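Local coordinates for CofB (Escherichia coli, PDB 5AX6), which is a minor pilin of the type IVb pilus CFA/III that forms a homotrimer and probably takes part in assembly of that pilus, at residues A[139-148]-A[221-229]. Residues are numbered along the deposited sequence; the frame is centred on the assembly and turned at random.
Sequences IERVDFILTF and YGLRLSIDP
Asp143 and Ser226 face each other as a non-hydrogen-bonded pair where strands 141-148 and 221-227 run antiparallel in the pilin-domain sheet. Ser226 OG donates to Asp143 OD1 at 2.6 Å, from above the carboxylate plane. Arg141 NE bonds the same oxygen on its syn side, slightly across the plane from Ser226 OG, and Arg141 NH2 bonds Asp143 OD2 at 2.8 Å, a side-on salt bridge. Arg224 passes obliquely by Asp143 on the Ser226 OG side of that plane. Its NH1 lies 3.7 Å from Asp143 OD2, a long salt bridge of charge alone, the oxygen well out of the guanidinium plane. Replacing Asp143 by an alanine would probably leave Arg141 and Arg224, whose NH2 and NH1 respectively are 4.2 Å apart, without the charge between them, and Ser226 without its acceptor. Asn60 O and Leu63 O accept from Arg141 NH2 and Arg224 NH2.

Val142 with Ile227, Phe144 with Leu225 and Leu146 with Leu223 are the hydrogen-bonded pairs, each joined by two backbone bonds. Their side chains form an apolar face, which packs on helix 4-25, the N-terminal helix; Phe144 and Leu225 touch Ile18. Leu146 CD2 meets Leu225 CD1 at 3.6 Å. With CG beside its own backbone N (chi1 -63°), Phe144 brings CE2 to 3.9 Å from Ile227 CG1, and Leu225 O lies in plane at the ring's edge.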
ATOM      1  N   ILE A 139     -36.907  -3.605   3.937  1.00 17.28           N
ATOM      2  CA  ILE A 139     -37.160  -5.011   3.680  1.00 17.81           C
ATOM      3  C   ILE A 139     -36.207  -5.856   4.517  1.00 16.38           C
ATOM      4  O   ILE A 139     -34.981  -5.731   4.387  1.00 21.26           O
ATOM      5  CB  ILE A 139     -36.983  -5.335   2.179  1.00 14.45           C
ATOM      6  CG1 ILE A 139     -38.055  -4.609   1.345  1.00 20.10           C
ATOM      7  CG2 ILE A 139     -37.015  -6.841   1.947  1.00 17.12           C
ATOM      8  CD1 ILE A 139     -37.720  -4.524  -0.168  1.00 18.72           C
ATOM      9  N   GLU A 140     -36.748  -6.708   5.378  1.00 18.00           N
ATOM     10  CA  GLU A 140     -35.885  -7.448   6.294  1.00 21.97           C
ATOM     11  C   GLU A 140     -35.637  -8.868   5.844  1.00 20.45           C
ATOM     12  O   GLU A 140     -34.784  -9.573   6.397  1.00 16.72           O
ATOM     13  CB  GLU A 140     -36.475  -7.447   7.712  1.00 26.27           C
ATOM     14  CG  GLU A 140     -37.746  -8.247   7.887  1.00 27.40           C
ATOM     15  CD  GLU A 140     -38.252  -8.194   9.327  1.00 41.10           C
ATOM     16  OE1 GLU A 140     -38.382  -7.075   9.872  1.00 41.53           O
ATOM     17  OE2 GLU A 140     -38.497  -9.268   9.917  1.00 41.61           O
ATOM     18  N   ARG A 141     -36.383  -9.306   4.841  1.00 17.50           N
ATOM     19  CA  ARG A 141     -36.165 -10.640   4.301  1.00 20.68           C
ATOM     20  C   ARG A 141     -36.668 -10.691   2.870  1.00 20.80           C
ATOM     21  O   ARG A 141     -37.681 -10.064   2.560  1.00 19.34           O
ATOM     22  CB  ARG A 141     -36.884 -11.704   5.149  1.00 18.74           C
ATOM     23  CG  ARG A 141     -36.359 -13.119   4.909  1.00 20.94           C
ATOM     24  CD  ARG A 141     -37.061 -14.136   5.793  1.00 22.67           C
ATOM     25  NE  ARG A 141     -38.415 -14.448   5.332  1.00 19.34           N
ATOM     26  CZ  ARG A 141     -39.517 -14.270   6.058  1.00 25.77           C
ATOM     27  NH1 ARG A 141     -39.444 -13.752   7.278  1.00 20.71           N
ATOM     28  NH2 ARG A 141     -40.696 -14.602   5.555  1.00 20.19           N
ATOM     29  N   VAL A 142     -35.969 -11.429   2.010  1.00 18.26           N
ATOM     30  CA  VAL A 142     -36.451 -11.649   0.648  1.00 16.67           C
ATOM     31  C   VAL A 142     -36.680 -13.133   0.438  1.00 19.19           C
ATOM     32  O   VAL A 142     -35.752 -13.932   0.548  1.00 17.45           O
ATOM     33  CB  VAL A 142     -35.460 -11.119  -0.426  1.00 23.32           C
ATOM     34  CG1 VAL A 142     -36.065 -11.272  -1.824  1.00 19.66           C
ATOM     35  CG2 VAL A 142     -35.102  -9.661  -0.160  1.00 18.83           C
ATOM     36  N   ASP A 143     -37.923 -13.498   0.143  1.00 18.91           N
ATOM     37  CA  ASP A 143     -38.273 -14.893  -0.102  1.00 16.09           C
ATOM     38  C   ASP A 143     -38.445 -15.150  -1.592  1.00 18.82           C
ATOM     39  O   ASP A 143     -39.105 -14.378  -2.275  1.00 19.44           O
ATOM     40  CB  ASP A 143     -39.578 -15.264   0.619  1.00 16.20           C
ATOM     41  CG  ASP A 143     -39.430 -15.314   2.134  1.00 22.25           C
ATOM     42  OD1 ASP A 143     -38.287 -15.446   2.635  1.00 21.00           O
ATOM     43  OD2 ASP A 143     -40.477 -15.245   2.821  1.00 21.84           O
ATOM     44  N   PHE A 144     -37.877 -16.254  -2.069  1.00 16.42           N
ATOM     45  CA  PHE A 144     -38.020 -16.689  -3.452  1.00 16.98           C
ATOM     46  C   PHE A 144     -38.745 -18.028  -3.476  1.00 17.52           C
ATOM     47  O   PHE A 144     -38.270 -18.995  -2.882  1.00 21.64           O
ATOM     48  CB  PHE A 144     -36.648 -16.825  -4.128  1.00 15.88           C
ATOM     49  CG  PHE A 144     -35.885 -15.538  -4.218  1.00 21.16           C
ATOM     50  CD1 PHE A 144     -35.962 -14.745  -5.360  1.00 20.89           C
ATOM     51  CD2 PHE A 144     -35.088 -15.119  -3.161  1.00 21.77           C
ATOM     52  CE1 PHE A 144     -35.262 -13.543  -5.445  1.00 19.18           C
ATOM     53  CE2 PHE A 144     -34.377 -13.938  -3.237  1.00 19.17           C
ATOM     54  CZ  PHE A 144     -34.461 -13.142  -4.383  1.00 16.91           C
ATOM     55  N   ILE A 145     -39.895 -18.075  -4.135  1.00 18.74           N
ATOM     56  CA  ILE A 145     -40.643 -19.321  -4.263  1.00 19.77           C
ATOM     57  C   ILE A 145     -40.255 -19.943  -5.589  1.00 22.73           C
ATOM     58  O   ILE A 145     -40.447 -19.337  -6.646  1.00 21.36           O
ATOM     59  CB  ILE A 145     -42.175 -19.105  -4.192  1.00 20.81           C
ATOM     60  CG1 ILE A 145     -42.601 -18.750  -2.761  1.00 25.19           C
ATOM     61  CG2 ILE A 145     -42.927 -20.352  -4.643  1.00 25.12           C
ATOM     62  CD1 ILE A 145     -42.172 -17.365  -2.325  1.00 33.16           C
ATOM     63  N   LEU A 146     -39.659 -21.125  -5.515  1.00 20.37           N
ATOM     64  CA  LEU A 146     -39.210 -21.844  -6.703  1.00 22.66           C
ATOM     65  C   LEU A 146     -40.178 -22.966  -7.013  1.00 25.60           C
ATOM     66  O   LEU A 146     -40.440 -23.806  -6.156  1.00 28.64           O
ATOM     67  CB  LEU A 146     -37.806 -22.412  -6.497  1.00 28.18           C
ATOM     68  CG  LEU A 146     -36.625 -21.469  -6.731  1.00 29.64           C
ATOM     69  CD1 LEU A 146     -36.876 -20.143  -6.058  1.00 31.79           C
ATOM     70  CD2 LEU A 146     -35.337 -22.112  -6.220  1.00 36.30           C
ATOM     71  N   THR A 147     -40.716 -22.971  -8.229  1.00 27.64           N
ATOM     72  CA  THR A 147     -41.659 -24.006  -8.620  1.00 27.38           C
ATOM     73  C   THR A 147     -40.938 -25.190  -9.269  1.00 36.69           C
ATOM     74  O   THR A 147     -40.019 -25.016 -10.078  1.00 32.58           O
ATOM     75  CB  THR A 147     -42.729 -23.448  -9.569  1.00 31.80           C
ATOM     76  OG1 THR A 147     -43.662 -24.484  -9.894  1.00 42.73           O
ATOM     77  CG2 THR A 147     -42.091 -22.902 -10.847  1.00 30.13           C
ATOM     78  N   PHE A 148     -41.346 -26.390  -8.863  1.00 38.77           N
ATOM     79  CA  PHE A 148     -40.893 -27.649  -9.442  1.00 44.53           C
ATOM     80  C   PHE A 148     -41.802 -28.047 -10.591  1.00 50.27           C
ATOM     81  O   PHE A 148     -43.010 -28.189 -10.402  1.00 49.79           O
ATOM     82  CB  PHE A 148     -40.921 -28.773  -8.407  1.00 47.37           C
ATOM     83  CG  PHE A 148     -39.677 -28.904  -7.582  1.00 49.62           C
ATOM     84  CD1 PHE A 148     -38.479 -29.278  -8.162  1.00 56.80           C
ATOM     85  CD2 PHE A 148     -39.726 -28.735  -6.203  1.00 52.55           C
ATOM     86  CE1 PHE A 148     -37.337 -29.431  -7.386  1.00 61.92           C
ATOM     87  CE2 PHE A 148     -38.591 -28.891  -5.422  1.00 50.39           C
ATOM     88  CZ  PHE A 148     -37.395 -29.237  -6.016  1.00 56.26           C
ATOM     89  N   TYR A 221     -45.517 -29.031  -5.654  1.00 30.21           N
ATOM     90  CA  TYR A 221     -44.598 -28.584  -4.614  1.00 26.30           C
ATOM     91  C   TYR A 221     -43.554 -27.605  -5.127  1.00 30.43           C
ATOM     92  O   TYR A 221     -43.307 -27.496  -6.330  1.00 30.93           O
ATOM     93  CB  TYR A 221     -43.911 -29.782  -3.969  1.00 25.94           C
ATOM     94  CG  TYR A 221     -44.849 -30.601  -3.117  1.00 33.00           C
ATOM     95  CD1 TYR A 221     -45.129 -30.224  -1.809  1.00 27.24           C
ATOM     96  CD2 TYR A 221     -45.468 -31.745  -3.619  1.00 34.11           C
ATOM     97  CE1 TYR A 221     -45.990 -30.963  -1.018  1.00 29.58           C
ATOM     98  CE2 TYR A 221     -46.343 -32.495  -2.829  1.00 30.07           C
ATOM     99  CZ  TYR A 221     -46.591 -32.100  -1.534  1.00 39.76           C
ATOM    100  OH  TYR A 221     -47.446 -32.828  -0.744  1.00 39.43           O
ATOM    101  N   GLY A 222     -42.949 -26.884  -4.192  1.00 29.06           N
ATOM    102  CA  GLY A 222     -41.894 -25.946  -4.512  1.00 25.36           C
ATOM    103  C   GLY A 222     -41.042 -25.736  -3.283  1.00 26.59           C
ATOM    104  O   GLY A 222     -41.287 -26.345  -2.241  1.00 23.43           O
ATOM    105  N   LEU A 223     -40.027 -24.889  -3.410  1.00 24.15           N
ATOM    106  CA  LEU A 223     -39.181 -24.525  -2.285  1.00 24.29           C
ATOM    107  C   LEU A 223     -39.207 -23.022  -2.116  1.00 24.85           C
ATOM    108  O   LEU A 223     -39.134 -22.280  -3.098  1.00 25.78           O
ATOM    109  CB  LEU A 223     -37.735 -24.982  -2.493  1.00 26.09           C
ATOM    110  CG  LEU A 223     -37.445 -26.482  -2.551  1.00 27.07           C
ATOM    111  CD1 LEU A 223     -36.008 -26.687  -3.025  1.00 32.65           C
ATOM    112  CD2 LEU A 223     -37.669 -27.123  -1.191  1.00 32.09           C
ATOM    113  N   ARG A 224     -39.308 -22.572  -0.875  1.00 21.27           N
ATOM    114  CA  ARG A 224     -39.141 -21.157  -0.597  1.00 20.08           C
ATOM    115  C   ARG A 224     -37.745 -20.934  -0.032  1.00 23.29           C
ATOM    116  O   ARG A 224     -37.397 -21.484   1.015  1.00 18.83           O
ATOM    117  CB  ARG A 224     -40.210 -20.663   0.382  1.00 19.41           C
ATOM    118  CG  ARG A 224     -40.155 -19.158   0.613  1.00 22.21           C
ATOM    119  CD  ARG A 224     -41.126 -18.721   1.686  1.00 23.53           C
ATOM    120  NE  ARG A 224     -40.768 -19.231   3.006  1.00 22.33           N
ATOM    121  CZ  ARG A 224     -41.439 -18.931   4.115  1.00 21.78           C
ATOM    122  NH1 ARG A 224     -42.495 -18.132   4.043  1.00 16.67           N
ATOM    123  NH2 ARG A 224     -41.065 -19.437   5.281  1.00 21.85           N
ATOM    124  N   LEU A 225     -36.934 -20.152  -0.742  1.00 20.12           N
ATOM    125  CA  LEU A 225     -35.599 -19.823  -0.270  1.00 20.64           C
ATOM    126  C   LEU A 225     -35.621 -18.428   0.327  1.00 23.25           C
ATOM    127  O   LEU A 225     -36.019 -17.478  -0.353  1.00 19.76           O
ATOM    128  CB  LEU A 225     -34.572 -19.879  -1.409  1.00 21.80           C
ATOM    129  CG  LEU A 225     -34.497 -21.134  -2.274  1.00 26.89           C
ATOM    130  CD1 LEU A 225     -33.479 -20.927  -3.398  1.00 26.13           C
ATOM    131  CD2 LEU A 225     -34.100 -22.322  -1.419  1.00 29.80           C
ATOM    132  N   SER A 226     -35.203 -18.301   1.588  1.00 21.95           N
ATOM    133  CA  SER A 226     -35.210 -17.009   2.275  1.00 17.90           C
ATOM    134  C   SER A 226     -33.804 -16.441   2.378  1.00 17.86           C
ATOM    135  O   SER A 226     -32.894 -17.134   2.824  1.00 20.11           O
ATOM    136  CB  SER A 226     -35.797 -17.134   3.687  1.00 21.69           C
ATOM    137  OG  SER A 226     -37.137 -17.589   3.644  1.00 23.40           O
ATOM    138  N   ILE A 227     -33.645 -15.184   1.978  1.00 18.39           N
ATOM    139  CA  ILE A 227     -32.355 -14.496   2.086  1.00 19.78           C
ATOM    140  C   ILE A 227     -32.475 -13.276   2.984  1.00 20.88           C
ATOM    141  O   ILE A 227     -33.413 -12.487   2.848  1.00 18.49           O
ATOM    142  CB  ILE A 227     -31.826 -14.023   0.722  1.00 19.71           C
ATOM    143  CG1 ILE A 227     -31.976 -15.114  -0.341  1.00 25.66           C
ATOM    144  CG2 ILE A 227     -30.387 -13.503   0.870  1.00 21.49           C
ATOM    145  CD1 ILE A 227     -30.954 -16.229  -0.248  1.00 26.66           C
ATOM    146  N   ASP A 228     -31.525 -13.117   3.899  1.00 18.95           N
ATOM    147  CA  ASP A 228     -31.431 -11.908   4.717  1.00 17.98           C
ATOM    148  C   ASP A 228     -30.593 -10.886   3.959  1.00 19.59           C
ATOM    149  O   ASP A 228     -29.387 -11.065   3.846  1.00 19.81           O
ATOM    150  CB  ASP A 228     -30.786 -12.240   6.078  1.00 17.79           C
ATOM    151  CG  ASP A 228     -30.652 -11.032   6.995  1.00 27.68           C
ATOM    152  OD1 ASP A 228     -30.940  -9.887   6.569  1.00 23.37           O
ATOM    153  OD2 ASP A 228     -30.234 -11.236   8.158  1.00 25.35           O
ATOM    154  N   PRO A 229     -31.217  -9.814   3.429  1.00 17.96           N
ATOM    155  CA  PRO A 229     -30.415  -8.892   2.609  1.00 17.59           C
ATOM    156  C   PRO A 229     -29.364  -8.143   3.411  1.00 18.89           C
ATOM    157  O   PRO A 229     -28.467  -7.549   2.810  1.00 20.00           O
ATOM    158  CB  PRO A 229     -31.461  -7.913   2.058  1.00 21.65           C
ATOM    159  CG  PRO A 229     -32.544  -7.922   3.102  1.00 22.83           C
ATOM    160  CD  PRO A 229     -32.608  -9.349   3.572  1.00 18.16           C
TER
HETATM  161  O   HOH W   1     -32.652  -8.599   7.964  1.00 27.38           O
HETATM  162  O   HOH W   2     -43.010 -15.789   2.055  1.00 21.58           O
HETATM  163  O   HOH W   3     -44.563 -27.052  -8.628  1.00 42.64           O